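PDB 3HRS: metalloregulator ScaR from Streptococcus gordonii, which represses transcription when activated by manganese, probably by binding DNA as a homodimer of the DtxR/MntR family. Local coordinates for residues Glu5-Glu13 against Gly64-Lys74; Asp151-Asn160 against Ala206-Ile214. One frame throughout, in Å; residues are numbered along the deposited sequence.

Contact 1: residues Glu5-Glu13 against Gly64-Lys74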
loop_
_atom_site.group_PDB
_atom_site.type_symbol
_atom_site.label_atom_id
_atom_site.label_comp_id
_atom_site.label_asym_id
_atom_site.label_seq_id
_atom_site.Cartn_x
_atom_site.Cartn_y
_atom_site.Cartn_z
ATOM N N GLU A 5 1.572 15.386 -10.592
ATOM C CA GLU A 5 0.352 15.289 -9.816
ATOM C C GLU A 5 0.413 16.255 -8.635
ATOM O O GLU A 5 -0.603 16.831 -8.244
ATOM C CB GLU A 5 0.096 13.846 -9.378
ATOM C CG GLU A 5 -0.165 12.888 -10.546
ATOM C CD GLU A 5 -0.241 11.424 -10.123
ATOM O OE1 GLU A 5 -1.086 11.076 -9.261
ATOM O OE2 GLU A 5 0.546 10.618 -10.670
ATOM N N ASP A 6 1.611 16.466 -8.094
ATOM C CA ASP A 6 1.782 17.356 -6.944
ATOM C C ASP A 6 1.655 18.795 -7.377
ATOM O O ASP A 6 1.307 19.664 -6.594
ATOM C CB ASP A 6 3.146 17.167 -6.296
ATOM C CG ASP A 6 3.331 15.792 -5.734
ATOM O OD1 ASP A 6 4.479 15.305 -5.770
ATOM O OD2 ASP A 6 2.334 15.201 -5.262
ATOM N N TYR A 7 1.961 19.050 -8.633
ATOM C CA TYR A 7 1.811 20.390 -9.153
ATOM C C TYR A 7 0.333 20.698 -9.379
ATOM O O TYR A 7 -0.150 21.753 -8.982
ATOM C CB TYR A 7 2.601 20.536 -10.451
ATOM C CG TYR A 7 4.049 20.918 -10.263
ATOM C CD1 TYR A 7 5.033 19.953 -10.158
ATOM C CD2 TYR A 7 4.429 22.247 -10.219
ATOM C CE1 TYR A 7 6.362 20.307 -9.997
ATOM C CE2 TYR A 7 5.747 22.610 -10.060
ATOM C CZ TYR A 7 6.712 21.639 -9.947
ATOM O OH TYR A 7 8.030 22.009 -9.790
ATOM N N LEU A 8 -0.379 19.774 -10.020
ATOM C CA LEU A 8 -1.787 19.978 -10.348
ATOM C C LEU A 8 -2.584 20.176 -9.087
ATOM O O LEU A 8 -3.506 20.991 -9.075
ATOM C CB LEU A 8 -2.388 18.798 -11.119
ATOM C CG LEU A 8 -2.592 18.948 -12.628
ATOM C CD1 LEU A 8 -3.690 18.000 -13.049
ATOM C CD2 LEU A 8 -2.949 20.379 -13.029
ATOM N N LYS A 9 -2.253 19.428 -8.031
ATOM C CA LYS A 9 -2.953 19.615 -6.765
ATOM C C LYS A 9 -2.750 21.073 -6.364
ATOM O O LYS A 9 -3.715 21.824 -6.206
ATOM C CB LYS A 9 -2.421 18.683 -5.686
ATOM C CG LYS A 9 -3.456 18.263 -4.654
ATOM C CD LYS A 9 -3.511 19.208 -3.458
ATOM C CE LYS A 9 -2.530 18.789 -2.368
ATOM N NZ LYS A 9 -2.998 17.656 -1.500
ATOM N N CYS A 10 -1.485 21.466 -6.232
ATOM C CA CYS A 10 -1.124 22.836 -5.898
ATOM C C CYS A 10 -1.918 23.861 -6.728
ATOM O O CYS A 10 -2.778 24.566 -6.215
ATOM C CB CYS A 10 0.384 23.030 -6.077
ATOM S SG CYS A 10 0.928 24.755 -6.097
ATOM N N LEU A 11 -1.631 23.923 -8.014
ATOM C CA LEU A 11 -2.341 24.808 -8.918
ATOM C C LEU A 11 -3.836 24.772 -8.700
ATOM O O LEU A 11 -4.522 25.779 -8.867
ATOM C CB LEU A 11 -2.053 24.385 -10.355
ATOM C CG LEU A 11 -0.604 24.669 -10.689
ATOM C CD1 LEU A 11 -0.160 23.778 -11.816
ATOM C CD2 LEU A 11 -0.501 26.127 -11.053
ATOM N N TYR A 12 -4.347 23.594 -8.378
ATOM C CA TYR A 12 -5.777 23.420 -8.263
ATOM C C TYR A 12 -6.273 24.226 -7.088
ATOM O O TYR A 12 -7.172 25.046 -7.239
ATOM C CB TYR A 12 -6.128 21.959 -8.059
ATOM C CG TYR A 12 -7.580 21.758 -7.738
ATOM C CD1 TYR A 12 -7.998 21.437 -6.436
ATOM C CD2 TYR A 12 -8.543 21.911 -8.727
ATOM C CE1 TYR A 12 -9.336 21.258 -6.145
ATOM C CE2 TYR A 12 -9.882 21.741 -8.444
ATOM C CZ TYR A 12 -10.279 21.414 -7.158
ATOM O OH TYR A 12 -11.624 21.253 -6.910
ATOM N N GLU A 13 -5.677 23.990 -5.920
ATOM C CA GLU A 13 -6.026 24.744 -4.726
ATOM C C GLU A 13 -5.576 26.196 -4.835
ATOM O O GLU A 13 -6.169 27.084 -4.220
ATOM C CB GLU A 13 -5.484 24.083 -3.443
ATOM C CG GLU A 13 -4.047 23.599 -3.489
ATOM C CD GLU A 13 -3.763 22.540 -2.418
ATOM O OE1 GLU A 13 -4.740 21.972 -1.873
ATOM O OE2 GLU A 13 -2.573 22.274 -2.121
ATOM N N GLY A 64 -7.484 17.850 -16.964
ATOM C CA GLY A 64 -6.893 18.292 -15.706
ATOM C C GLY A 64 -7.720 17.992 -14.442
ATOM O O GLY A 64 -7.260 17.290 -13.541
ATOM N N LEU A 65 -8.933 18.536 -14.378
ATOM C CA LEU A 65 -9.865 18.241 -13.311
ATOM C C LEU A 65 -10.069 16.742 -13.099
ATOM O O LEU A 65 -10.117 16.254 -11.964
ATOM C CB LEU A 65 -11.213 18.895 -13.596
ATOM C CG LEU A 65 -11.316 20.327 -13.045
ATOM C CD1 LEU A 65 -9.940 20.825 -12.617
ATOM C CD2 LEU A 65 -11.939 21.274 -14.070
ATOM N N LYS A 66 -10.197 15.998 -14.181
ATOM C CA LYS A 66 -10.425 14.589 -14.011
ATOM C C LYS A 66 -9.233 13.967 -13.266
ATOM O O LYS A 66 -9.411 13.043 -12.452
ATOM C CB LYS A 66 -10.688 13.911 -15.358
ATOM C CG LYS A 66 -12.185 13.779 -15.689
ATOM C CD LYS A 66 -12.396 12.953 -16.982
ATOM C CE LYS A 66 -13.880 12.651 -17.221
ATOM N NZ LYS A 66 -14.779 13.700 -16.600
ATOM N N LEU A 67 -8.032 14.498 -13.507
ATOM C CA LEU A 67 -6.830 13.989 -12.843
ATOM C C LEU A 67 -6.805 14.400 -11.394
ATOM O O LEU A 67 -6.510 13.583 -10.517
ATOM C CB LEU A 67 -5.586 14.566 -13.455
ATOM C CG LEU A 67 -4.360 13.682 -13.643
ATOM C CD1 LEU A 67 -3.191 14.524 -13.198
ATOM C CD2 LEU A 67 -4.378 12.395 -12.854
ATOM N N VAL A 68 -7.064 15.683 -11.158
ATOM C CA VAL A 68 -7.094 16.234 -9.811
ATOM C C VAL A 68 -7.998 15.365 -8.967
ATOM O O VAL A 68 -7.644 14.992 -7.863
ATOM C CB VAL A 68 -7.606 17.704 -9.791
ATOM C CG1 VAL A 68 -8.049 18.109 -8.379
ATOM C CG2 VAL A 68 -6.522 18.654 -10.296
ATOM N N SER A 69 -9.159 15.036 -9.524
ATOM C CA SER A 69 -10.142 14.183 -8.873
ATOM C C SER A 69 -9.532 12.843 -8.449
ATOM O O SER A 69 -9.597 12.470 -7.277
ATOM C CB SER A 69 -11.342 13.995 -9.805
ATOM O OG SER A 69 -12.269 13.058 -9.314
ATOM N N ASP A 70 -8.915 12.123 -9.378
ATOM C CA ASP A 70 -8.184 10.910 -8.985
ATOM C C ASP A 70 -7.229 11.085 -7.816
ATOM O O ASP A 70 -7.195 10.245 -6.921
ATOM C CB ASP A 70 -7.399 10.327 -10.150
ATOM C CG ASP A 70 -8.210 9.346 -10.947
ATOM O OD1 ASP A 70 -7.598 8.421 -11.518
ATOM O OD2 ASP A 70 -9.450 9.485 -11.007
ATOM N N LEU A 71 -6.411 12.133 -7.865
ATOM C CA LEU A 71 -5.478 12.446 -6.794
ATOM C C LEU A 71 -6.196 12.523 -5.444
ATOM O O LEU A 71 -5.721 12.025 -4.419
ATOM C CB LEU A 71 -4.847 13.802 -7.062
ATOM C CG LEU A 71 -3.672 13.689 -7.999
ATOM C CD1 LEU A 71 -3.072 15.067 -8.191
ATOM C CD2 LEU A 71 -2.658 12.679 -7.430
ATOM N N TYR A 72 -7.346 13.176 -5.455
ATOM C CA TYR A 72 -8.060 13.387 -4.236
ATOM C C TYR A 72 -8.721 12.079 -3.797
ATOM O O TYR A 72 -8.722 11.763 -2.585
ATOM C CB TYR A 72 -9.035 14.545 -4.397
ATOM C CG TYR A 72 -8.429 15.896 -4.063
ATOM C CD1 TYR A 72 -8.374 16.347 -2.758
ATOM C CD2 TYR A 72 -7.947 16.727 -5.047
ATOM C CE1 TYR A 72 -7.841 17.579 -2.447
ATOM C CE2 TYR A 72 -7.409 17.966 -4.743
ATOM C CZ TYR A 72 -7.357 18.389 -3.442
ATOM O OH TYR A 72 -6.817 19.625 -3.131
ATOM N N ARG A 73 -9.243 11.302 -4.758
ATOM C CA ARG A 73 -9.751 9.954 -4.439
ATOM C C ARG A 73 -8.690 9.137 -3.737
ATOM O O ARG A 73 -8.906 8.649 -2.612
ATOM C CB ARG A 73 -10.240 9.189 -5.655
ATOM C CG ARG A 73 -11.733 9.204 -5.804
ATOM C CD ARG A 73 -12.166 8.536 -7.105
ATOM N NE ARG A 73 -12.192 7.079 -7.031
ATOM C CZ ARG A 73 -13.132 6.374 -6.404
ATOM N NH1 ARG A 73 -14.125 6.971 -5.748
ATOM N NH2 ARG A 73 -13.072 5.054 -6.412
ATOM N N LYS A 74 -7.538 9.014 -4.392
ATOM C CA LYS A 74 -6.449 8.178 -3.900
ATOM C C LYS A 74 -6.093 8.592 -2.483
ATOM O O LYS A 74 -6.146 7.782 -1.540
ATOM C CB LYS A 74 -5.241 8.305 -4.819
ATOM C CG LYS A 74 -4.296 7.131 -4.770
ATOM C CD LYS A 74 -2.885 7.517 -5.202
ATOM C CE LYS A 74 -2.656 7.301 -6.705
ATOM N NZ LYS A 74 -2.792 8.520 -7.518
#
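Tyr12 and Leu8 carry most of the apolar packing of helix 5-13 on helix 64-74, with Val68 set between them. The two short axes approach to 9.7 Å at 103°, so the overlap is local and rests on a few residues one or two turns apart.

The CH-pi contact is the clearest feature. CG1 of Val68 sits 3.7 Å from the centroid of the Tyr12 ring, nearly on its normal and over the middle of one face. Tyr12 CG lies anti to its own backbone N (chi1 172°), which swings the ring across the valine. The other methyl, Val68 CG2, turns to Leu8 and meets Leu8 CD1 at 4.0 Å. That same leucine methyl also reaches Leu67 CD1, the two side chains running at roughly right angles. Leu65 CD1 adds a lighter touch, 4.3 Å from Tyr12 CE2.

Tyr72 comes up to Tyr12 obliquely, with CE2 of Tyr72 3.9 Å from CD1 of Tyr12. The bent aliphatic chain of Lys9 passes across the end of the Tyr72 ring at about a right angle, its CG near CE2 and its CD near the hydroxyl. At the other end of the contact, both methyls of Leu71 lie against CB of Glu5.

Polar contacts are sparse. Glu5 OE1 and Lys74 NZ form a salt bridge at 3.5 Å, but the placing of that oxygen is doubtful.

On its other side helix 4-13 packs through Tyr7 and Leu11 against helices 23-30 and 34-46, while Leu8 and Val68 also touch Leu60 of strand 57-60. The contact thus docks helix 4-13 of the N-terminal, probably winged helix-turn-helix, DNA-binding domain onto the first part of helix 62-84, which leads into the metal-binding and dimerisation region, as in other DtxR-family repressors.

Contact 2: residues Asp151-Asn160 against Ala206-Ile214; sequences DYILARVHDN and AQQIYVEKI. With SO4 (sulfate ion), chain C.
Tyr210 reaches back over strand 151-157 to Arg156 and His158. CB starts beside Arg156 CB, as the two residues are an antiparallel hydrogen-bonded pair on one sheet face. CG, anti to the carbonyl carbon (chi1 -64°), lets the ring run out alongside the arginine. CD1 lies near Arg156 O (3.6 Å), while CD2, CE2 and CZ lie against Arg156 NH2, nearest at CE2 (3.1 Å). One ring face is thus covered by the guanidinium, a cation-pi contact with Arg156 CZ 3.9 Å from the Tyr210 centroid and the planes 35° apart. CE1 meets CD2 of His158, which lies at the ring edge, in plane. At the tip, OH shares a hydrogen bond with His158 NE2 (2.5 Å), with either as possible donor.

The backbone behind this is a classic beta bulge. Tyr210 O accepts from Ala155 N (2.8 Å), in the carbonyl plane, and from Arg156 N (3.1 Å), tilted out of it. On the opposite face Leu154 packs on Ile209 and Val211. Lys213 CA lies over the Tyr152 ring, 3.8 Å from its centroid; the Tyr152 hydroxyl is bonded to Glu148 O.

His158 ND1 gives a hydrogen bond to sulfate O3 (2.7 Å), which also takes one from the backbone N of Asp159, a zinc ligand in another structure. Arg156 NH1 bonds weakly to O1, Arg76 NH2 binds the same ion, and Arg156 NH2 is tied to His139 O. The sulfate, probably from the crystallisation liquor, would probably favour a protonated His158 imidazole, an effect the Arg156 and Arg76 donors would partly offset.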
loop_
_atom_site.group_PDB
_atom_site.type_symbol
_atom_site.label_atom_id
_atom_site.label_comp_id
_atom_site.label_asym_id
_atom_site.label_seq_id
_atom_site.Cartn_x
_atom_site.Cartn_y
_atom_site.Cartn_z
ATOM N N ASP A 151 -23.667 29.799 16.535
ATOM C CA ASP A 151 -23.264 28.402 16.508
ATOM C C ASP A 151 -22.920 27.925 15.099
ATOM O O ASP A 151 -23.532 28.359 14.122
ATOM C CB ASP A 151 -24.349 27.529 17.147
ATOM C CG ASP A 151 -24.415 27.704 18.655
ATOM O OD1 ASP A 151 -23.710 26.962 19.375
ATOM O OD2 ASP A 151 -25.174 28.587 19.122
ATOM N N TYR A 152 -21.929 27.038 15.014
ATOM C CA TYR A 152 -21.429 26.506 13.746
ATOM C C TYR A 152 -20.891 25.075 13.921
ATOM O O TYR A 152 -20.358 24.730 14.979
ATOM C CB TYR A 152 -20.303 27.391 13.211
ATOM C CG TYR A 152 -20.739 28.556 12.344
ATOM C CD1 TYR A 152 -21.099 29.782 12.903
ATOM C CD2 TYR A 152 -20.758 28.442 10.960
ATOM C CE1 TYR A 152 -21.484 30.852 12.105
ATOM C CE2 TYR A 152 -21.140 29.506 10.155
ATOM C CZ TYR A 152 -21.505 30.708 10.732
ATOM O OH TYR A 152 -21.877 31.762 9.923
ATOM N N ILE A 153 -21.028 24.236 12.894
ATOM C CA ILE A 153 -20.321 22.958 12.892
ATOM C C ILE A 153 -18.965 23.119 12.224
ATOM O O ILE A 153 -18.850 23.756 11.172
ATOM C CB ILE A 153 -21.045 21.864 12.106
ATOM C CG1 ILE A 153 -22.560 22.015 12.183
ATOM C CG2 ILE A 153 -20.636 20.502 12.621
ATOM C CD1 ILE A 153 -23.289 20.928 11.373
ATOM N N LEU A 154 -17.936 22.546 12.831
ATOM C CA LEU A 154 -16.621 22.522 12.204
ATOM C C LEU A 154 -16.586 21.382 11.205
ATOM O O LEU A 154 -16.229 20.258 11.549
ATOM C CB LEU A 154 -15.542 22.313 13.249
ATOM C CG LEU A 154 -14.158 22.547 12.678
ATOM C CD1 LEU A 154 -14.288 23.600 11.616
ATOM C CD2 LEU A 154 -13.229 22.996 13.789
ATOM N N ALA A 155 -16.945 21.673 9.958
ATOM C CA ALA A 155 -17.229 20.612 8.993
ATOM C C ALA A 155 -16.018 20.051 8.264
ATOM O O ALA A 155 -15.948 18.844 8.045
ATOM C CB ALA A 155 -18.294 21.038 8.020
ATOM N N ARG A 156 -15.071 20.905 7.883
ATOM C CA ARG A 156 -13.838 20.409 7.261
ATOM C C ARG A 156 -12.619 21.216 7.688
ATOM O O ARG A 156 -12.738 22.338 8.145
ATOM C CB ARG A 156 -13.969 20.367 5.731
ATOM C CG ARG A 156 -12.651 20.258 4.992
ATOM C CD ARG A 156 -12.838 19.987 3.496
ATOM N NE ARG A 156 -13.199 21.166 2.717
ATOM C CZ ARG A 156 -12.517 21.602 1.660
ATOM N NH1 ARG A 156 -11.420 20.973 1.256
ATOM N NH2 ARG A 156 -12.930 22.676 1.001
ATOM N N VAL A 157 -11.446 20.618 7.565
ATOM C CA VAL A 157 -10.196 21.313 7.814
ATOM C C VAL A 157 -9.256 20.827 6.732
ATOM O O VAL A 157 -9.420 19.731 6.217
ATOM C CB VAL A 157 -9.589 20.944 9.174
ATOM C CG1 VAL A 157 -10.622 21.039 10.257
ATOM C CG2 VAL A 157 -9.023 19.544 9.131
ATOM N N HIS A 158 -8.283 21.644 6.366
ATOM C CA HIS A 158 -7.338 21.233 5.348
ATOM C C HIS A 158 -6.426 20.184 5.935
ATOM O O HIS A 158 -6.168 20.194 7.119
ATOM C CB HIS A 158 -6.542 22.434 4.815
ATOM C CG HIS A 158 -7.183 23.096 3.636
ATOM N ND1 HIS A 158 -6.962 22.678 2.340
ATOM C CD2 HIS A 158 -8.062 24.123 3.556
ATOM C CE1 HIS A 158 -7.670 23.429 1.512
ATOM N NE2 HIS A 158 -8.347 24.311 2.225
ATOM N N ASP A 159 -5.937 19.287 5.094
ATOM C CA ASP A 159 -5.170 18.130 5.544
ATOM C C ASP A 159 -3.831 18.465 6.219
ATOM O O ASP A 159 -3.339 17.694 7.029
ATOM C CB ASP A 159 -4.942 17.179 4.368
ATOM C CG ASP A 159 -5.345 15.773 4.699
ATOM O OD1 ASP A 159 -5.408 15.468 5.907
ATOM O OD2 ASP A 159 -5.629 14.986 3.775
ATOM N N ASN A 160 -3.247 19.605 5.860
ATOM C CA ASN A 160 -1.986 20.103 6.424
ATOM C C ASN A 160 -1.556 19.619 7.853
ATOM O O ASN A 160 -2.216 19.901 8.874
ATOM C CB ASN A 160 -2.007 21.634 6.345
ATOM C CG ASN A 160 -0.671 22.255 6.662
ATOM O OD1 ASN A 160 0.372 21.606 6.549
ATOM N ND2 ASN A 160 -0.691 23.525 7.061
ATOM N N ALA A 206 -8.055 30.899 9.993
ATOM C CA ALA A 206 -9.505 30.954 9.801
ATOM C C ALA A 206 -9.850 30.625 8.357
ATOM O O ALA A 206 -10.952 30.178 8.041
ATOM C CB ALA A 206 -10.041 32.322 10.174
ATOM N N GLN A 207 -8.871 30.852 7.496
ATOM C CA GLN A 207 -8.982 30.673 6.065
ATOM C C GLN A 207 -9.025 29.180 5.723
ATOM O O GLN A 207 -9.508 28.778 4.657
ATOM C CB GLN A 207 -7.744 31.311 5.449
ATOM C CG GLN A 207 -7.793 31.630 3.974
ATOM C CD GLN A 207 -6.416 32.022 3.456
ATOM O OE1 GLN A 207 -6.279 32.546 2.350
ATOM N NE2 GLN A 207 -5.383 31.765 4.263
ATOM N N GLN A 208 -8.525 28.363 6.647
ATOM C CA GLN A 208 -8.286 26.941 6.406
ATOM C C GLN A 208 -9.277 26.028 7.114
ATOM O O GLN A 208 -9.145 24.813 7.085
ATOM C CB GLN A 208 -6.895 26.574 6.901
ATOM C CG GLN A 208 -5.766 26.924 5.974
ATOM C CD GLN A 208 -4.430 26.748 6.652
ATOM O OE1 GLN A 208 -3.646 25.870 6.296
ATOM N NE2 GLN A 208 -4.171 27.571 7.660
ATOM N N ILE A 209 -10.250 26.624 7.775
ATOM C CA ILE A 209 -11.204 25.889 8.575
ATOM C C ILE A 209 -12.569 26.115 7.951
ATOM O O ILE A 209 -12.937 27.252 7.628
ATOM C CB ILE A 209 -11.192 26.455 9.985
ATOM C CG1 ILE A 209 -10.010 25.891 10.752
ATOM C CG2 ILE A 209 -12.494 26.186 10.705
ATOM C CD1 ILE A 209 -9.612 26.795 11.886
ATOM N N TYR A 210 -13.325 25.047 7.761
ATOM C CA TYR A 210 -14.582 25.179 7.048
ATOM C C TYR A 210 -15.753 24.893 7.964
ATOM O O TYR A 210 -15.765 23.858 8.647
ATOM C CB TYR A 210 -14.600 24.219 5.865
ATOM C CG TYR A 210 -13.552 24.515 4.839
ATOM C CD1 TYR A 210 -12.214 24.259 5.097
ATOM C CD2 TYR A 210 -13.898 25.048 3.598
ATOM C CE1 TYR A 210 -11.243 24.516 4.140
ATOM C CE2 TYR A 210 -12.939 25.313 2.638
ATOM C CZ TYR A 210 -11.616 25.043 2.914
ATOM O OH TYR A 210 -10.666 25.314 1.971
ATOM N N VAL A 211 -16.739 25.791 7.970
ATOM C CA VAL A 211 -17.894 25.637 8.851
ATOM C C VAL A 211 -19.249 25.683 8.148
ATOM O O VAL A 211 -19.351 26.042 6.975
ATOM C CB VAL A 211 -17.902 26.701 9.921
ATOM C CG1 VAL A 211 -16.635 26.600 10.742
ATOM C CG2 VAL A 211 -18.053 28.088 9.278
ATOM N N GLU A 212 -20.287 25.308 8.884
ATOM C CA GLU A 212 -21.652 25.391 8.386
ATOM C C GLU A 212 -22.595 25.752 9.531
ATOM O O GLU A 212 -22.650 25.047 10.540
ATOM C CB GLU A 212 -22.075 24.085 7.708
ATOM C CG GLU A 212 -22.212 24.208 6.197
ATOM C CD GLU A 212 -21.058 23.589 5.455
ATOM O OE1 GLU A 212 -20.235 22.934 6.114
ATOM O OE2 GLU A 212 -20.973 23.744 4.217
ATOM N N LYS A 213 -23.325 26.857 9.373
ATOM C CA LYS A 213 -24.084 27.448 10.480
ATOM C C LYS A 213 -25.180 26.528 10.969
ATOM O O LYS A 213 -26.160 26.288 10.264
ATOM C CB LYS A 213 -24.697 28.799 10.092
ATOM C CG LYS A 213 -25.629 29.372 11.167
ATOM C CD LYS A 213 -26.757 30.220 10.573
ATOM C CE LYS A 213 -27.794 29.367 9.823
ATOM N NZ LYS A 213 -28.816 28.728 10.709
ATOM N N ILE A 214 -25.011 26.018 12.183
ATOM C CA ILE A 214 -26.028 25.181 12.790
ATOM C C ILE A 214 -26.989 26.068 13.584
ATOM O O ILE A 214 -28.212 25.943 13.470
ATOM C CB ILE A 214 -25.403 24.068 13.668
ATOM C CG1 ILE A 214 -26.397 23.589 14.724
ATOM C CG2 ILE A 214 -24.146 24.560 14.346
ATOM C CD1 ILE A 214 -25.743 22.894 15.897
ATOM O OXT ILE A 214 -26.566 26.957 14.330
HETATM S S SO4 C . -7.378 19.555 1.722
HETATM O O1 SO4 C . -8.604 19.771 2.502
HETATM O O2 SO4 C . -7.531 20.249 0.448
HETATM O O3 SO4 C . -6.199 20.097 2.413
HETATM O O4 SO4 C . -7.197 18.112 1.485
#

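Contact 1 closes before contact 2 opens along the chain, and their centres lie about 22 Å apart on opposite sides of the chain's centre. The first belongs to the N-terminal DNA-binding domain and the start of helix 62-84; the second joins strand 150-157 to the edge strand 209-212 of the five-stranded sheet in the FeoA (SH3-like) domain. They do not touch, though their nearest atoms are about 5 Å apart. Helix 62-84 bridges the gap: past contact 1 it supplies His75 to Asp159 and carries Glu79, a zinc ligand in another structure of this protein; no metal is bound here. That zinc site thus joins the metal-binding and dimerisation region to the FeoA domain, consistent with metal-responsive regulation.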